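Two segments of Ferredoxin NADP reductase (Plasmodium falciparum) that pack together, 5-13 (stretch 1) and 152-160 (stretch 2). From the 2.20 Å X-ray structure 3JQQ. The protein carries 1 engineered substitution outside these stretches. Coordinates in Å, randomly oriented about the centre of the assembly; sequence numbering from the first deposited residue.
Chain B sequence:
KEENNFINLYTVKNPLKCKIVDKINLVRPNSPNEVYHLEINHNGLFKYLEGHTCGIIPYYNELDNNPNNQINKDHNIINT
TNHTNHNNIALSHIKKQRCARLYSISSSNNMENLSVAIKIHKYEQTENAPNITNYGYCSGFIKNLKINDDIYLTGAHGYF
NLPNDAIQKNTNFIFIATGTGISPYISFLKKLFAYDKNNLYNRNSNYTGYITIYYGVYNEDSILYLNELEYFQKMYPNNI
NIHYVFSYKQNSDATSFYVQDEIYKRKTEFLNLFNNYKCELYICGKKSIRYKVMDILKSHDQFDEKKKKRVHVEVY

Stretch 1 (5-13) NFINLYTVK
Stretch 2 152-160: YLTGAHGYF

Residues 5-13 form an irregular segment that runs antiparallel to the end of a strand, residues 152-157, with 445 Å² buried between them. The CA atoms of Ile 7 and Ala 156 lie 4.6 Å apart, those of Asn 8 and Gly 155 4.7 Å, and those of Tyr 10 and Thr 154 4.5 Å. A type II turn from Phe 6 to Leu 9 (phi/psi -57/128 at Ile 7, 66/22 at Asn 8) bends the first segment; its closing bond, Leu 9 N to Phe 6 O, is weak at 3.4 Å.

Backbone hydrogen bonds dominate the contact. Tyr 10, extended at -119/135, and Gly 155 make a single antiparallel bridge: Tyr 10 N donates to Gly 155 O (2.9 Å) and Gly 155 N to Tyr 10 O (2.8 Å), both at 165°. Around the turn, Ala 156 N donates to Phe 6 O (3.2 Å) and Asn 8 N to Ala 156 O (3.0 Å). Ala 156 O also receives a CA-H...O contact from Ile 7 CA, 3.2 Å away. A cis peptide precedes Ala 156 (-76/169). Gly 155 adopts 131/-169, where a CB would jam against the preceding carbonyl oxygen.

One apolar side-chain pair spans the stretches: Ile 7 (chi1 m, chi2 p) points away at CB, yet its CD1 lies 4.0 Å from CE2 of Tyr 159 (chi1 m), approaching the ring obliquely. Other side-chain carbons make van der Waals contacts with backbone oxygens. Thr 154 (p) brings CG2 to 3.4 Å from Thr 11 O. Tyr 10 (m, chi2 99°) directs CB toward the strand, 3.8 Å from Leu 153 O, while its ring leads away.

Among polar side chains, the complementary Thr 154 hydroxyl and His 157 imidazole are tied together within the strand by a 3.0 Å OG1-NE2 hydrogen bond. His 157 (m, chi2 -82°) places CE1 3.6 Å from OD1 of Asn 8 (m), a contact rather than a hydrogen bond. Thr 11 (p) accepts at OG1 from Lys 13 N, 3.0 Å away.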

# COMPACT_ATOMS: atom_id res chain seq x y z
N ASN B 5 -10.61 -18.81 19.05
CA ASN B 5 -10.69 -18.72 20.54
C ASN B 5 -10.52 -17.29 21.06
O ASN B 5 -11.20 -16.89 22.01
CB ASN B 5 -9.67 -19.66 21.19
CG ASN B 5 -8.46 -19.92 20.30
OD1 ASN B 5 -8.59 -20.09 19.09
ND2 ASN B 5 -7.28 -19.97 20.91
N PHE B 6 -9.62 -16.54 20.44
CA PHE B 6 -9.37 -15.16 20.84
C PHE B 6 -9.89 -14.16 19.80
O PHE B 6 -10.06 -12.97 20.10
CB PHE B 6 -7.88 -14.93 21.09
CG PHE B 6 -7.32 -15.76 22.22
CD1 PHE B 6 -8.07 -16.01 23.36
CD2 PHE B 6 -6.04 -16.28 22.15
CE1 PHE B 6 -7.56 -16.76 24.39
CE2 PHE B 6 -5.52 -17.03 23.18
CZ PHE B 6 -6.28 -17.28 24.31
N ILE B 7 -10.14 -14.64 18.58
CA ILE B 7 -10.61 -13.78 17.50
C ILE B 7 -11.90 -13.03 17.85
O ILE B 7 -12.89 -13.63 18.27
CB ILE B 7 -10.83 -14.57 16.19
CG1 ILE B 7 -9.51 -14.79 15.46
CG2 ILE B 7 -11.80 -13.82 15.28
CD1 ILE B 7 -8.75 -16.02 15.91
N ASN B 8 -11.87 -11.71 17.67
CA ASN B 8 -13.06 -10.87 17.81
C ASN B 8 -13.66 -10.78 19.21
O ASN B 8 -14.83 -10.46 19.37
CB ASN B 8 -14.12 -11.28 16.78
CG ASN B 8 -13.78 -10.81 15.38
OD1 ASN B 8 -13.25 -9.72 15.19
ND2 ASN B 8 -14.08 -11.65 14.39
N LEU B 9 -12.84 -11.07 20.22
CA LEU B 9 -13.24 -10.83 21.60
C LEU B 9 -13.66 -9.38 21.73
O LEU B 9 -14.63 -9.06 22.41
CB LEU B 9 -12.08 -11.13 22.55
CG LEU B 9 -12.07 -12.52 23.21
CD1 LEU B 9 -12.46 -13.60 22.21
CD2 LEU B 9 -10.71 -12.82 23.83
N TYR B 10 -12.91 -8.50 21.08
CA TYR B 10 -13.24 -7.09 21.06
C TYR B 10 -13.50 -6.63 19.64
O TYR B 10 -12.76 -6.97 18.71
CB TYR B 10 -12.13 -6.26 21.72
CG TYR B 10 -11.93 -6.66 23.16
CD1 TYR B 10 -10.91 -7.52 23.53
CD2 TYR B 10 -12.80 -6.20 24.15
CE1 TYR B 10 -10.74 -7.90 24.85
CE2 TYR B 10 -12.64 -6.57 25.46
CZ TYR B 10 -11.61 -7.42 25.81
OH TYR B 10 -11.44 -7.80 27.12
N THR B 11 -14.56 -5.86 19.48
CA THR B 11 -15.00 -5.42 18.17
C THR B 11 -15.13 -3.91 18.15
O THR B 11 -14.85 -3.24 19.14
CB THR B 11 -16.36 -6.03 17.81
OG1 THR B 11 -17.38 -5.45 18.64
CG2 THR B 11 -16.34 -7.54 18.02
N VAL B 12 -15.56 -3.38 17.01
CA VAL B 12 -15.79 -1.95 16.89
C VAL B 12 -16.97 -1.56 17.77
O VAL B 12 -17.12 -0.39 18.14
CB VAL B 12 -16.09 -1.56 15.43
CG1 VAL B 12 -15.63 -0.14 15.16
CG2 VAL B 12 -15.41 -2.53 14.47
N LYS B 13 -17.79 -2.54 18.11
CA LYS B 13 -18.95 -2.32 18.97
C LYS B 13 -18.56 -2.27 20.45
O LYS B 13 -19.05 -1.44 21.20
CB LYS B 13 -20.01 -3.40 18.76
CG LYS B 13 -20.75 -3.31 17.43
CD LYS B 13 -21.89 -4.31 17.36
CE LYS B 13 -21.40 -5.73 17.61
NZ LYS B 13 -22.51 -6.74 17.60
N TYR B 152 -8.01 2.61 22.08
CA TYR B 152 -9.04 1.57 22.03
C TYR B 152 -8.75 0.48 21.00
O TYR B 152 -8.65 0.75 19.80
CB TYR B 152 -10.42 2.20 21.80
CG TYR B 152 -10.87 3.10 22.93
CD1 TYR B 152 -10.38 4.39 23.06
CD2 TYR B 152 -11.80 2.66 23.87
CE1 TYR B 152 -10.79 5.22 24.09
CE2 TYR B 152 -12.21 3.48 24.91
CZ TYR B 152 -11.71 4.76 25.01
OH TYR B 152 -12.12 5.58 26.03
N LEU B 153 -8.63 -0.75 21.49
CA LEU B 153 -8.26 -1.91 20.68
C LEU B 153 -9.45 -2.82 20.35
O LEU B 153 -10.39 -2.95 21.14
CB LEU B 153 -7.21 -2.77 21.40
CG LEU B 153 -5.73 -2.37 21.48
CD1 LEU B 153 -5.20 -1.90 20.14
CD2 LEU B 153 -5.49 -1.32 22.55
N THR B 154 -9.39 -3.44 19.17
CA THR B 154 -10.28 -4.53 18.80
C THR B 154 -9.41 -5.75 18.50
O THR B 154 -8.21 -5.61 18.28
CB THR B 154 -11.10 -4.20 17.54
OG1 THR B 154 -10.23 -4.17 16.40
CG2 THR B 154 -11.80 -2.86 17.69
N GLY B 155 -10.00 -6.94 18.49
CA GLY B 155 -9.25 -8.15 18.15
C GLY B 155 -9.43 -9.30 19.13
O GLY B 155 -10.28 -9.24 20.02
N ALA B 156 -8.60 -10.34 18.99
CA ALA B 156 -7.55 -10.39 17.98
C ALA B 156 -8.10 -10.69 16.58
O ALA B 156 -9.27 -11.04 16.43
CB ALA B 156 -6.51 -11.43 18.36
N HIS B 157 -7.25 -10.53 15.57
CA HIS B 157 -7.61 -10.84 14.20
C HIS B 157 -6.51 -11.65 13.53
O HIS B 157 -5.36 -11.62 13.97
CB HIS B 157 -7.83 -9.56 13.38
CG HIS B 157 -8.66 -8.52 14.07
ND1 HIS B 157 -10.04 -8.56 14.08
CD2 HIS B 157 -8.31 -7.41 14.74
CE1 HIS B 157 -10.50 -7.51 14.74
NE2 HIS B 157 -9.48 -6.80 15.15
N GLY B 158 -6.87 -12.35 12.46
CA GLY B 158 -5.90 -13.03 11.62
C GLY B 158 -5.62 -14.47 12.01
O GLY B 158 -6.13 -14.96 13.02
N TYR B 159 -4.81 -15.14 11.21
CA TYR B 159 -4.44 -16.53 11.46
C TYR B 159 -2.99 -16.74 11.06
O TYR B 159 -2.57 -17.85 10.74
CB TYR B 159 -5.36 -17.48 10.69
CG TYR B 159 -6.84 -17.21 10.91
CD1 TYR B 159 -7.55 -16.37 10.06
CD2 TYR B 159 -7.52 -17.80 11.97
CE1 TYR B 159 -8.90 -16.13 10.26
CE2 TYR B 159 -8.87 -17.55 12.18
CZ TYR B 159 -9.55 -16.72 11.32
OH TYR B 159 -10.89 -16.47 11.51
N PHE B 160 -2.22 -15.65 11.09
CA PHE B 160 -0.81 -15.67 10.75
C PHE B 160 -0.02 -16.18 11.96
O PHE B 160 0.78 -15.46 12.54
CB PHE B 160 -0.36 -14.26 10.37
CG PHE B 160 0.92 -14.20 9.58
CD1 PHE B 160 1.03 -14.85 8.36
CD2 PHE B 160 1.99 -13.47 10.04
CE1 PHE B 160 2.20 -14.79 7.63
CE2 PHE B 160 3.17 -13.41 9.32
CZ PHE B 160 3.28 -14.06 8.12